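Local coordinates for protein Non-reducing end beta-L-arabinofuranosidase (Bacteroides thetaiotaomicron, PDB 5MQO) that is a GH127-family glycoside hydrolase that probably acts on plant pectin, with aceric acidase and beta-L-arabinofuranosidase activities proposed for it, at residues I622-D627 with G647-A652. Residues are numbered along the deposited sequence; the frame is centred on the assembly and turned at random.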
loop_
_atom_site.group_PDB
_atom_site.type_symbol
_atom_site.label_atom_id
_atom_site.label_comp_id
_atom_site.label_asym_id
_atom_site.label_seq_id
_atom_site.Cartn_x
_atom_site.Cartn_y
_atom_site.Cartn_z
ATOM N N ILE A 622 -0.860 29.326 10.647
ATOM C CA ILE A 622 0.500 29.059 10.184
ATOM C C ILE A 622 0.594 29.176 8.658
ATOM O O ILE A 622 -0.128 28.473 7.966
ATOM C CB ILE A 622 0.943 27.646 10.590
ATOM C CG1 ILE A 622 0.887 27.454 12.119
ATOM C CG2 ILE A 622 2.332 27.343 10.058
ATOM C CD1 ILE A 622 1.752 28.416 12.911
ATOM N N LEU A 623 1.467 30.059 8.143
ATOM C CA LEU A 623 1.763 30.144 6.698
ATOM C C LEU A 623 3.178 29.732 6.392
ATOM O O LEU A 623 4.116 30.142 7.075
ATOM C CB LEU A 623 1.660 31.554 6.158
ATOM C CG LEU A 623 0.672 32.518 6.762
ATOM C CD1 LEU A 623 0.913 33.888 6.109
ATOM C CD2 LEU A 623 -0.748 31.995 6.570
ATOM N N ILE A 624 3.336 28.993 5.315
ATOM C CA ILE A 624 4.642 28.550 4.890
ATOM C C ILE A 624 5.118 29.487 3.766
ATOM O O ILE A 624 4.553 29.453 2.680
ATOM C CB ILE A 624 4.558 27.106 4.385
ATOM C CG1 ILE A 624 4.061 26.171 5.493
ATOM C CG2 ILE A 624 5.894 26.651 3.838
ATOM C CD1 ILE A 624 4.858 26.231 6.795
ATOM N N PRO A 625 6.150 30.325 4.010
ATOM C CA PRO A 625 6.688 31.057 2.874
ATOM C C PRO A 625 7.362 30.101 1.915
ATOM O O PRO A 625 7.941 29.103 2.365
ATOM C CB PRO A 625 7.712 32.005 3.501
ATOM C CG PRO A 625 8.046 31.418 4.793
ATOM C CD PRO A 625 6.874 30.634 5.254
ATOM N N ALA A 626 7.291 30.403 0.615
ATOM C CA ALA A 626 7.807 29.486 -0.455
ATOM C C ALA A 626 9.298 29.171 -0.387
ATOM O O ALA A 626 9.710 28.085 -0.762
ATOM C CB ALA A 626 7.470 30.030 -1.830
ATOM N N ASP A 627 10.071 30.143 0.092
ATOM C CA ASP A 627 11.509 30.039 0.324
ATOM C C ASP A 627 11.854 29.766 1.783
ATOM O O ASP A 627 12.950 30.105 2.225
ATOM C CB ASP A 627 12.209 31.347 -0.131
ATOM C CG ASP A 627 11.976 32.550 0.830
ATOM O OD1 ASP A 627 11.149 32.498 1.788
ATOM O OD2 ASP A 627 12.644 33.581 0.609
ATOM N N GLY A 647 11.748 24.873 11.371
ATOM C CA GLY A 647 11.874 26.130 10.657
ATOM C C GLY A 647 10.947 27.211 11.178
ATOM O O GLY A 647 10.173 26.998 12.142
ATOM N N LYS A 648 11.033 28.367 10.520
ATOM C CA LYS A 648 10.308 29.556 10.921
ATOM C C LYS A 648 9.214 29.849 9.898
ATOM O O LYS A 648 9.483 30.281 8.750
ATOM C CB LYS A 648 11.263 30.737 11.058
ATOM C CG LYS A 648 10.588 31.995 11.611
ATOM C CD LYS A 648 11.493 32.771 12.577
ATOM C CE LYS A 648 11.513 32.078 13.935
ATOM N NZ LYS A 648 12.667 32.411 14.790
ATOM N N ALA A 649 7.981 29.580 10.327
ATOM C CA ALA A 649 6.781 29.806 9.529
ATOM C C ALA A 649 6.324 31.245 9.733
ATOM O O ALA A 649 6.762 31.889 10.667
ATOM C CB ALA A 649 5.702 28.845 9.980
ATOM N N ARG A 650 5.461 31.757 8.877
ATOM C CA ARG A 650 4.866 33.073 9.146
ATOM C C ARG A 650 3.556 32.889 9.903
ATOM O O ARG A 650 2.868 31.889 9.738
ATOM C CB ARG A 650 4.694 33.864 7.858
ATOM C CG ARG A 650 6.040 34.131 7.177
ATOM C CD ARG A 650 5.950 34.869 5.851
ATOM N NE ARG A 650 5.050 36.015 5.988
ATOM C CZ ARG A 650 4.459 36.636 4.974
ATOM N NH1 ARG A 650 4.687 36.259 3.711
ATOM N NH2 ARG A 650 3.631 37.645 5.227
ATOM N N LEU A 651 3.225 33.823 10.770
ATOM C CA LEU A 651 2.053 33.667 11.616
ATOM C C LEU A 651 1.032 34.720 11.258
ATOM O O LEU A 651 1.362 35.921 11.204
ATOM C CB LEU A 651 2.428 33.801 13.087
ATOM C CG LEU A 651 1.275 33.712 14.089
ATOM C CD1 LEU A 651 0.755 32.295 14.137
ATOM C CD2 LEU A 651 1.695 34.177 15.475
ATOM N N ALA A 652 -0.212 34.282 11.051
ATOM C CA ALA A 652 -1.308 35.217 10.814
ATOM C C ALA A 652 -1.790 35.834 12.126
ATOM O O ALA A 652 -1.826 35.149 13.137
ATOM C CB ALA A 652 -2.447 34.505 10.119
#
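L623 and R650 form one antiparallel hydrogen-bonded pair, in which the N of L623 meets the O of R650 at 2.8 Å, nearly straight at 174°, while the N of R650 returns a bond to the O of L623. This is a short, strongly twisted bridge in the beta sheet of the GH127 C-terminal domain: the axes of 622-625 and 647-651 make an angle of 121°, and two bridges are formed between them. On its other side, 622-625 runs parallel to strand 690-697, with I624 bonded through its backbone to P695 and A697.

The buried side is apolar. A649 suits its place because its small CB can sit 3.7 Å from CG2 of I622, the branch that lies anti to the backbone N, and also face CD1 of I624, whose end turns back toward it. At the neighbouring non-hydrogen-bonded pair, I622 and L651 meet through their CD1 methyls, 4.2 Å apart.

On the side of L623 and R650, the methylenes of the long arginine pack on apolar neighbours, which suits a residue whose charged end reaches past them. Its CB lies 4.2 Å from CD1 of L623, its CG packs on CD and CG of P625 and its CD on CB and CG, the two side chains crossing at a slant, while NH2 goes on to the carbonyl of A668. P625 fits where 622-625 ends: having no N-H, it cannot donate a further backbone bond to 647-651, and its compact, puckered apolar ring packs on the arginine chain instead. An alanine here would probably leave CG of R650 without its ring contacts and the aliphatic part of the arginine freer to move. CG of R650 lies 4.1 Å from CD of P625, and the same ring carbon approaches the backbone N of R650 at 4.0 Å.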